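Local coordinates for protein putative sortase (Streptococcus pneumoniae, PDB 2W1J) that probably acts as a class C sortase, a transpeptidase that links pilin subunits covalently as the pneumococcal pilus fibre is built, at residues I21-M25 with N140-V144; G41-S45 with I112-T116; S107-V111 with D162-P167; F124-T128 with L174-Y180. Where two conformers were deposited one is given. Numbering follows the deposited sequence.

Interaction 1. Residues I21-M25 with N140-V144; sequences IDERM and NIKEV
Residues 21-25 form a turn and more of helix 18-33, with phi/psi near -60/-43 and the backbone bond Met-25 N to Ile-21 O at 2.9 Å. Facing them, 140-144 is a tight loop: Ile-141 (-62/-24) and Lys-142 (-90/-42) sit at its tip, and Asn-140 N donates to Glu-143 O at 3.0 Å. Asn-140, with chi1 p, folds its carboxamide back over the turn, so that OD1 accepts from Lys-142 N (2.8 Å, an Asx turn) and Glu-143 N (3.0 Å). The closest CA pair is Ile-21 with Lys-142, 6.6 Å. This is a helix from the N-terminal part of the chain lying against the connection between antiparallel strands 135-139 and 144-155 of the sortase barrel, and the contact is essentially apolar. Ile-141 (chi1 p, chi2 t) fills the centre. Its CD1 lies 3.6 Å from Arg-24 CD, its CG1 4.1 Å from Met-25 SD, and its carbonyl O 3.7 Å from Ile-21 CD1 (chi1 m, chi2 t). Arg-24, m-t-t, thus offers methylenes here, while its guanidinium forms a salt bridge with Asp-20 and bonds to the carbonyls of Met-59 and Glu-61. Met-25 curls in an m-m-m rotamer that brings CE to 3.8 Å from CD of Lys-142, whose all-t chain leads outward from the helix.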
# COMPACT_ATOMS: atom_id res chain seq x y z
N ILE A 21 13.16 12.38 10.70
CA ILE A 21 13.02 11.30 9.71
C ILE A 21 13.92 10.12 10.08
O ILE A 21 13.49 8.97 10.02
CB ILE A 21 13.32 11.82 8.29
CG1 ILE A 21 12.25 12.83 7.86
CG2 ILE A 21 13.39 10.66 7.29
CD1 ILE A 21 12.57 13.58 6.58
N ASP A 22 15.16 10.39 10.49
CA ASP A 22 16.06 9.30 10.87
C ASP A 22 15.47 8.47 12.01
O ASP A 22 15.55 7.24 12.00
CB ASP A 22 17.43 9.85 11.29
CG ASP A 22 18.16 10.57 10.17
OD1 ASP A 22 18.00 10.19 8.99
OD2 ASP A 22 18.94 11.50 10.49
N GLU A 23 14.92 9.13 13.03
CA GLU A 23 14.32 8.42 14.16
C GLU A 23 13.14 7.57 13.71
O GLU A 23 12.98 6.41 14.10
CB GLU A 23 13.86 9.43 15.22
CG GLU A 23 14.98 10.26 15.85
CD GLU A 23 14.48 11.26 16.89
OE1 GLU A 23 13.32 11.70 16.79
OE2 GLU A 23 15.27 11.61 17.79
N ARG A 24 12.28 8.17 12.89
CA ARG A 24 11.08 7.48 12.44
C ARG A 24 11.42 6.27 11.59
O ARG A 24 10.79 5.22 11.71
CB ARG A 24 10.20 8.45 11.67
CG ARG A 24 9.52 9.52 12.51
CD ARG A 24 8.98 10.59 11.58
NE ARG A 24 8.14 11.58 12.26
CZ ARG A 24 6.82 11.57 12.22
NH1 ARG A 24 6.17 10.60 11.58
NH2 ARG A 24 6.13 12.51 12.85
N MET A 25 12.42 6.42 10.72
CA MET A 25 12.81 5.31 9.85
C MET A 25 13.46 4.19 10.65
O MET A 25 13.33 3.02 10.30
CB MET A 25 13.72 5.81 8.72
CG MET A 25 12.99 6.74 7.75
SD MET A 25 11.55 6.04 6.92
CE MET A 25 12.31 4.75 5.93
N ASN A 140 6.93 7.88 0.75
CA ASN A 140 6.90 7.86 2.21
C ASN A 140 7.62 9.09 2.75
O ASN A 140 8.03 9.95 1.97
CB ASN A 140 7.42 6.53 2.78
CG ASN A 140 8.88 6.28 2.46
OD1 ASN A 140 9.69 7.21 2.45
ND2 ASN A 140 9.23 5.03 2.23
N ILE A 141 7.76 9.21 4.07
CA ILE A 141 8.36 10.41 4.64
C ILE A 141 9.80 10.63 4.21
O ILE A 141 10.29 11.76 4.25
CB ILE A 141 8.29 10.43 6.18
CG1 ILE A 141 8.84 9.13 6.77
CG2 ILE A 141 6.85 10.68 6.63
CD1 ILE A 141 9.05 9.17 8.29
N LYS A 142 10.49 9.57 3.82
CA LYS A 142 11.90 9.64 3.45
C LYS A 142 12.12 9.91 1.96
O LYS A 142 13.00 10.70 1.60
CB LYS A 142 12.60 8.34 3.84
CG LYS A 142 14.07 8.24 3.42
CD LYS A 142 14.64 6.88 3.77
CE LYS A 142 16.00 6.66 3.14
NZ LYS A 142 16.48 5.26 3.38
N GLU A 143 11.36 9.26 1.09
CA GLU A 143 11.73 9.22 -0.32
C GLU A 143 10.57 8.74 -1.18
O GLU A 143 9.49 8.43 -0.67
CB GLU A 143 12.94 8.29 -0.52
CG GLU A 143 12.65 6.84 -0.16
CD GLU A 143 13.88 5.97 -0.19
OE1 GLU A 143 14.81 6.24 -0.99
OE2 GLU A 143 13.95 5.01 0.60
N VAL A 144 10.82 8.68 -2.48
CA VAL A 144 9.90 8.06 -3.42
C VAL A 144 10.56 6.77 -3.91
O VAL A 144 11.73 6.78 -4.30
CB VAL A 144 9.63 9.00 -4.61
CG1 VAL A 144 8.64 8.35 -5.57
CG2 VAL A 144 9.10 10.34 -4.11

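Interaction 2. Residues G41-S45 with I112-T116; sequences GDPWS and ITAHT
Gly-41 to Ser-45 is irregular, with a type I beta turn from Asp-42 to Ser-45 (Pro-43 -55/-26, Trp-44 -92/0) closed by Ser-45 N to Asp-42 O at 3.0 Å; Ser-45 OG bonds the same oxygen at 2.9 Å. Ser-45 is also the N-cap of helix 46-49. Opposite, Ile-112 and Thr-113 are extended strand, and the chain stays open through Ala-114 (-158/164) and His-115 (-72/158). The backbones keep apart: CA to CA, Pro-43 is 8.0 Å from Thr-113 and Trp-44 9.2 Å from His-115. Trp-44 (chi1 m, chi2 -89°) bridges the gap. Its CH2 comes 3.2 Å from Thr-113 CG2, its CZ2 3.6 Å from Ala-114 O near the ring plane, and its NE1 3.0 Å from His-115 ND1. Indole five-membered ring and imidazole meet rim to rim, centroids 5.0 Å apart and planes at 52°. Pro-43 CG adds a contact with Thr-113 CG2 at 3.8 Å. Asp-Pro-Trp matches the lid motif of pilus sortases, and Asp-42 forms a salt bridge with Arg-186. With Trp-44 also touching Cys-177, the chemistry is consistent with a lid that covers the probable catalytic residues Cys-177, His-115 and Arg-186 and would restrict substrate access.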
# COMPACT_ATOMS: atom_id res chain seq x y z
N GLY A 41 -6.33 -10.28 7.43
CA GLY A 41 -7.58 -10.83 6.91
C GLY A 41 -7.95 -10.23 5.56
O GLY A 41 -7.24 -9.37 5.04
N ASP A 42 -9.07 -10.68 5.00
CA ASP A 42 -9.60 -10.10 3.76
C ASP A 42 -10.25 -8.76 4.09
O ASP A 42 -11.22 -8.72 4.84
CB ASP A 42 -10.64 -11.04 3.13
CG ASP A 42 -11.36 -10.43 1.95
OD1 ASP A 42 -10.74 -9.65 1.19
OD2 ASP A 42 -12.55 -10.77 1.75
N PRO A 43 -9.73 -7.66 3.53
CA PRO A 43 -10.23 -6.34 3.92
C PRO A 43 -11.73 -6.16 3.77
O PRO A 43 -12.33 -5.34 4.47
CB PRO A 43 -9.49 -5.39 2.98
CG PRO A 43 -8.19 -6.07 2.74
CD PRO A 43 -8.53 -7.55 2.67
N TRP A 44 -12.35 -6.90 2.85
CA TRP A 44 -13.75 -6.67 2.55
C TRP A 44 -14.69 -7.54 3.38
O TRP A 44 -15.92 -7.44 3.25
CB TRP A 44 -14.01 -6.80 1.04
CG TRP A 44 -13.32 -5.71 0.27
CD1 TRP A 44 -13.82 -4.48 -0.04
CD2 TRP A 44 -11.98 -5.73 -0.25
NE1 TRP A 44 -12.88 -3.74 -0.73
CE2 TRP A 44 -11.75 -4.49 -0.88
CE3 TRP A 44 -10.96 -6.69 -0.25
CZ2 TRP A 44 -10.54 -4.18 -1.50
CZ3 TRP A 44 -9.76 -6.37 -0.87
CH2 TRP A 44 -9.55 -5.13 -1.48
N SER A 45 -14.13 -8.38 4.24
CA SER A 45 -14.93 -9.18 5.16
C SER A 45 -15.47 -8.31 6.28
O SER A 45 -14.91 -7.25 6.59
CB SER A 45 -14.08 -10.32 5.74
OG SER A 45 -13.14 -9.82 6.68
N ILE A 112 -0.92 -2.85 -0.50
CA ILE A 112 -1.70 -1.62 -0.44
C ILE A 112 -3.04 -1.90 -1.13
O ILE A 112 -3.06 -2.40 -2.25
CB ILE A 112 -0.96 -0.44 -1.13
CG1 ILE A 112 0.39 -0.17 -0.45
CG2 ILE A 112 -1.85 0.82 -1.15
CD1 ILE A 112 1.20 0.90 -1.13
N THR A 113 -4.13 -1.59 -0.43
CA THR A 113 -5.49 -2.02 -0.78
C THR A 113 -6.38 -0.83 -1.11
O THR A 113 -6.32 0.18 -0.42
CB THR A 113 -6.10 -2.68 0.47
OG1 THR A 113 -5.18 -3.62 1.03
CG2 THR A 113 -7.42 -3.36 0.15
N ALA A 114 -7.25 -0.97 -2.11
CA ALA A 114 -8.27 0.06 -2.33
C ALA A 114 -9.43 -0.52 -3.12
O ALA A 114 -9.31 -1.59 -3.74
CB ALA A 114 -7.68 1.29 -3.03
N HIS A 115 -10.56 0.19 -3.11
CA HIS A 115 -11.78 -0.30 -3.74
C HIS A 115 -11.72 -0.29 -5.26
O HIS A 115 -10.98 0.48 -5.87
CB HIS A 115 -12.97 0.56 -3.32
CG HIS A 115 -13.44 0.33 -1.92
ND1 HIS A 115 -13.66 -0.92 -1.40
CD2 HIS A 115 -13.78 1.21 -0.95
CE1 HIS A 115 -14.10 -0.81 -0.15
NE2 HIS A 115 -14.19 0.48 0.14
N THR A 116 -12.57 -1.12 -5.86
CA THR A 116 -12.94 -1.00 -7.27
C THR A 116 -14.45 -0.82 -7.33
O THR A 116 -15.20 -1.50 -6.63
CB THR A 116 -12.54 -2.26 -8.09
OG1 THR A 116 -11.13 -2.23 -8.40
CG2 THR A 116 -13.32 -2.32 -9.38

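Interaction 3. Residues S107-V111 with D162-P167; sequences STHAV and DLLIVP
Ser-107, in a left-handed backbone conformation (55/49), precedes strand 108-111; residues 162-167 form a loop running antiparallel beside it, with CA pairs Ser-107/Pro-167 at 4.5 Å, His-109/Ile-165 at 5.0 Å and Val-111/Leu-163 at 6.9 Å. Ser-107 OG lies 3.4 Å from Pro-167 CA and bonds to Gly-168 N, while Ser-107 O abuts Ile-165 CG2 at 3.5 Å. Thr-108 directs CB away from the loop, but water 1 lies 2.8 Å from its carbonyl O, within hydrogen-bonding reach, and accepts from Val-166 N, also at 2.8 Å. His-109 (chi1 t, chi2 175°) makes the direct link: ND1 donates to Leu-164 O at 2.9 Å and 163°, with Leu-163 O over one ring face, 3.6 Å from ND1. The remote NE2 bonds Thr-173, and water 2 donates to His-109 O (2.8 Å) and Leu-163 O (2.7 Å). After Ala-110, directed away, Val-111 (chi1 t) packs CG2 4.0 Å from Leu-163 CD2. Water and imidazole thus fasten the loop over the strand face from which His-109 and Val-111 project. The loop joins strand 144-155 to strand 170-178, the latter a parallel neighbour of 108-113 in the sortase barrel, and Leu-163 reaches Leu-188 on strand 185-194.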
# COMPACT_ATOMS: atom_id res chain seq x y z
N SER A 107 13.87 -8.67 0.77
CA SER A 107 12.99 -9.50 1.58
C SER A 107 11.89 -8.68 2.27
O SER A 107 11.62 -8.81 3.45
CB SER A 107 13.79 -10.35 2.57
OG SER A 107 14.71 -11.17 1.86
N THR A 108 11.23 -7.84 1.48
CA THR A 108 10.10 -7.07 1.98
C THR A 108 8.93 -7.16 1.01
O THR A 108 9.13 -7.31 -0.20
CB THR A 108 10.46 -5.58 2.21
OG1 THR A 108 10.64 -4.93 0.96
CG2 THR A 108 11.76 -5.46 2.99
N HIS A 109 7.71 -7.12 1.54
CA HIS A 109 6.51 -7.16 0.68
C HIS A 109 5.38 -6.42 1.37
O HIS A 109 4.79 -6.91 2.34
CB HIS A 109 6.10 -8.60 0.39
CG HIS A 109 5.06 -8.73 -0.69
ND1 HIS A 109 4.63 -9.95 -1.16
CD2 HIS A 109 4.39 -7.80 -1.42
CE1 HIS A 109 3.73 -9.77 -2.11
NE2 HIS A 109 3.57 -8.48 -2.29
N ALA A 110 5.12 -5.21 0.89
CA ALA A 110 4.04 -4.38 1.38
C ALA A 110 2.83 -4.54 0.47
O ALA A 110 2.98 -4.61 -0.75
CB ALA A 110 4.46 -2.91 1.40
N VAL A 111 1.64 -4.58 1.07
CA VAL A 111 0.41 -4.70 0.30
C VAL A 111 -0.47 -3.49 0.58
O VAL A 111 -0.69 -3.11 1.74
CB VAL A 111 -0.33 -6.01 0.61
CG1 VAL A 111 -1.64 -6.09 -0.18
CG2 VAL A 111 0.57 -7.21 0.30
N ASP A 162 0.19 -15.25 -1.94
CA ASP A 162 0.88 -14.35 -2.85
C ASP A 162 1.10 -12.97 -2.24
O ASP A 162 1.59 -12.08 -2.93
CB ASP A 162 0.08 -14.20 -4.14
CG ASP A 162 -0.20 -15.53 -4.79
OD1 ASP A 162 0.77 -16.16 -5.26
OD2 ASP A 162 -1.37 -15.95 -4.82
N LEU A 163 0.71 -12.80 -0.98
CA LEU A 163 0.82 -11.52 -0.28
C LEU A 163 1.94 -11.52 0.75
O LEU A 163 2.15 -10.51 1.42
CB LEU A 163 -0.50 -11.20 0.43
CG LEU A 163 -1.71 -11.10 -0.51
CD1 LEU A 163 -2.96 -10.77 0.30
CD2 LEU A 163 -1.49 -10.07 -1.60
N LEU A 164 2.62 -12.64 0.89
CA LEU A 164 3.64 -12.80 1.93
C LEU A 164 5.03 -12.44 1.40
O LEU A 164 5.26 -12.38 0.19
CB LEU A 164 3.63 -14.23 2.45
CG LEU A 164 2.31 -14.68 3.07
CD1 LEU A 164 2.42 -16.12 3.53
CD2 LEU A 164 1.91 -13.76 4.23
N ILE A 165 5.96 -12.22 2.31
CA ILE A 165 7.33 -11.91 1.92
C ILE A 165 7.92 -13.04 1.10
O ILE A 165 7.77 -14.22 1.45
CB ILE A 165 8.22 -11.62 3.17
CG1 ILE A 165 7.80 -10.29 3.79
CG2 ILE A 165 9.69 -11.63 2.81
CD1 ILE A 165 8.38 -10.08 5.18
N VAL A 166 8.60 -12.69 0.01
CA VAL A 166 9.41 -13.63 -0.73
C VAL A 166 10.87 -13.28 -0.46
O VAL A 166 11.32 -12.20 -0.83
CB VAL A 166 9.13 -13.54 -2.25
CG1 VAL A 166 9.94 -14.60 -3.00
CG2 VAL A 166 7.63 -13.69 -2.53
N PRO A 167 11.60 -14.16 0.24
CA PRO A 167 13.01 -13.84 0.51
C PRO A 167 13.79 -13.48 -0.76
O PRO A 167 13.65 -14.15 -1.78
CB PRO A 167 13.55 -15.14 1.12
CG PRO A 167 12.34 -15.79 1.71
CD PRO A 167 11.20 -15.46 0.80
O HOH W 1 9.34 -10.07 -0.82
O HOH W 2 3.90 -9.47 3.20

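Interaction 4. Residues F124-T128 with L174-Y180; sequences FTDLT and LLTCTPY
Phe-124 (chi1 m, chi2 -3°) lays its ring alongside the strand of 174-178, with Leu-175 O at the ring edge, 3.8 Å from CD2. Its CE2 also packs 3.9 Å from Leu-174 CB. Its CB is 4.0 Å from Thr-176 OG1, a hydroxyl hydrogen-bonded to Ala-114 and Thr-116. The nearest CA pairs are Phe-124/Thr-176 at 6.6 Å and Thr-125/Tyr-180 at 7.7 Å. The 124-128 backbone coils, with Leu-127 N to Phe-124 O at 3.0 Å, and is 3-10 at 127-128; this turn brings Leu-127 round to the same strand. Leu-127 has an off-well chi1 of -130°, and its CD2 packs 3.9 Å from Leu-174 CB and 3.8 Å from Thr-176 CG2. Farther along, Thr-128 CG2 is 4.3 Å from Thr-178 OG1. A cis peptide before Pro-179 follows the strand, and beyond it Tyr-180 (chi1 t) puts CE1 4.0 Å from Thr-125 CG2. Leu-174, Thr-176 and Thr-178 direct CB toward this coil, whereas Leu-175 points away. Leu-174 to Cys-177 are the last four residues of the TLxTC signature of sortases, in which the cysteine is the nucleophile, so the coil backs the strand bearing the probable catalytic thiol.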
# COMPACT_ATOMS: atom_id res chain seq x y z
N PHE A 124 -9.04 2.24 -6.92
CA PHE A 124 -8.25 1.30 -7.75
C PHE A 124 -9.06 0.67 -8.90
O PHE A 124 -8.70 -0.37 -9.44
CB PHE A 124 -7.64 0.18 -6.89
CG PHE A 124 -6.34 0.53 -6.19
CD1 PHE A 124 -5.69 1.75 -6.35
CD2 PHE A 124 -5.76 -0.43 -5.37
CE1 PHE A 124 -4.49 2.00 -5.68
CE2 PHE A 124 -4.57 -0.19 -4.71
CZ PHE A 124 -3.92 1.01 -4.86
N THR A 125 -10.17 1.30 -9.29
CA THR A 125 -11.00 0.74 -10.35
C THR A 125 -10.21 0.41 -11.61
O THR A 125 -10.46 -0.62 -12.26
CB THR A 125 -12.17 1.67 -10.70
OG1 THR A 125 -13.04 1.73 -9.57
CG2 THR A 125 -12.94 1.15 -11.92
N ASP A 126 -9.27 1.28 -11.98
CA ASP A 126 -8.53 1.09 -13.23
C ASP A 126 -7.30 0.19 -13.09
O ASP A 126 -6.48 0.09 -14.01
CB ASP A 126 -8.15 2.43 -13.85
CG ASP A 126 -9.33 3.16 -14.48
OD1 ASP A 126 -10.34 2.50 -14.86
OD2 ASP A 126 -9.26 4.40 -14.59
N LEU A 127 -7.17 -0.50 -11.96
CA LEU A 127 -6.05 -1.44 -11.80
C LEU A 127 -6.05 -2.50 -12.90
O LEU A 127 -4.99 -3.00 -13.27
CB LEU A 127 -6.11 -2.12 -10.43
CG LEU A 127 -4.83 -2.10 -9.60
CD1 LEU A 127 -4.24 -0.71 -9.39
CD2 LEU A 127 -5.07 -2.79 -8.26
N THR A 128 -7.24 -2.82 -13.43
CA THR A 128 -7.34 -3.82 -14.49
C THR A 128 -6.68 -3.36 -15.79
O THR A 128 -6.47 -4.18 -16.69
CB THR A 128 -8.81 -4.16 -14.82
OG1 THR A 128 -9.53 -2.95 -15.10
CG2 THR A 128 -9.46 -4.90 -13.64
N LEU A 174 -0.52 -4.23 -5.17
CA LEU A 174 -1.73 -3.44 -5.13
C LEU A 174 -2.91 -4.41 -5.25
O LEU A 174 -2.97 -5.23 -6.17
CB LEU A 174 -1.72 -2.42 -6.27
CG LEU A 174 -0.41 -1.62 -6.39
CD1 LEU A 174 -0.51 -0.66 -7.57
CD2 LEU A 174 -0.12 -0.86 -5.12
N LEU A 175 -3.81 -4.32 -4.27
CA LEU A 175 -4.87 -5.30 -4.07
C LEU A 175 -6.25 -4.65 -4.20
O LEU A 175 -6.51 -3.64 -3.55
CB LEU A 175 -4.72 -5.88 -2.66
CG LEU A 175 -5.82 -6.77 -2.10
CD1 LEU A 175 -5.95 -8.03 -2.94
CD2 LEU A 175 -5.56 -7.13 -0.64
N THR A 176 -7.12 -5.24 -5.02
CA THR A 176 -8.50 -4.77 -5.10
C THR A 176 -9.43 -5.94 -5.38
O THR A 176 -8.99 -7.08 -5.50
CB THR A 176 -8.64 -3.64 -6.14
OG1 THR A 176 -9.90 -2.98 -5.97
CG2 THR A 176 -8.51 -4.16 -7.57
N CYS A 177 -10.73 -5.66 -5.47
CA CYS A 177 -11.69 -6.71 -5.79
C CYS A 177 -11.87 -6.85 -7.30
O CYS A 177 -11.67 -5.89 -8.05
CB CYS A 177 -13.04 -6.43 -5.13
SG CYS A 177 -12.96 -6.53 -3.34
N THR A 178 -12.28 -8.04 -7.73
CA THR A 178 -12.43 -8.31 -9.15
C THR A 178 -13.31 -9.56 -9.29
O THR A 178 -13.52 -10.28 -8.32
CB THR A 178 -11.04 -8.51 -9.79
OG1 THR A 178 -11.04 -8.07 -11.15
CG2 THR A 178 -10.56 -9.95 -9.69
N PRO A 179 -13.88 -9.81 -10.48
CA PRO A 179 -13.97 -8.93 -11.64
C PRO A 179 -14.74 -7.65 -11.31
O PRO A 179 -15.49 -7.61 -10.33
CB PRO A 179 -14.77 -9.75 -12.66
CG PRO A 179 -14.60 -11.19 -12.23
CD PRO A 179 -14.52 -11.12 -10.73
N TYR A 180 -14.57 -6.65 -12.16
CA TYR A 180 -15.28 -5.39 -12.06
C TYR A 180 -16.78 -5.67 -11.87
O TYR A 180 -17.40 -6.38 -12.67
CB TYR A 180 -15.00 -4.60 -13.34
CG TYR A 180 -15.77 -3.31 -13.51
CD1 TYR A 180 -15.49 -2.20 -12.73
CD2 TYR A 180 -16.78 -3.21 -14.47
CE1 TYR A 180 -16.20 -1.01 -12.89
CE2 TYR A 180 -17.48 -2.02 -14.65
CZ TYR A 180 -17.19 -0.93 -13.85
OH TYR A 180 -17.89 0.24 -14.02

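In the fold
Interactions 2 and 4 lie together, centres about 10 Å apart, around the presumed active site: Ala-114 O to Thr-176 OG1 (2.7 Å) and His-115 O to Phe-124 N (2.8 Å) probably are hydrogen bonds joining them, and a glycerol, probably from the crystallisation liquor, bonds His-115. Interaction 3 shares strand 108-113 with interaction 2 (centres about 17 Å apart) and meets interaction 4 where Val-111 CG1 packs 4.0 Å from Leu-175 CB, so the neighbouring parallel strands 108-113 and 170-178 carry all three. Interaction 1 stands apart, its centre about 26 Å from that of interaction 2 and 29 Å from that of interaction 4, across the chain's centre, where helix 18-33 meets the loop between barrel strands 135-139 and 144-155.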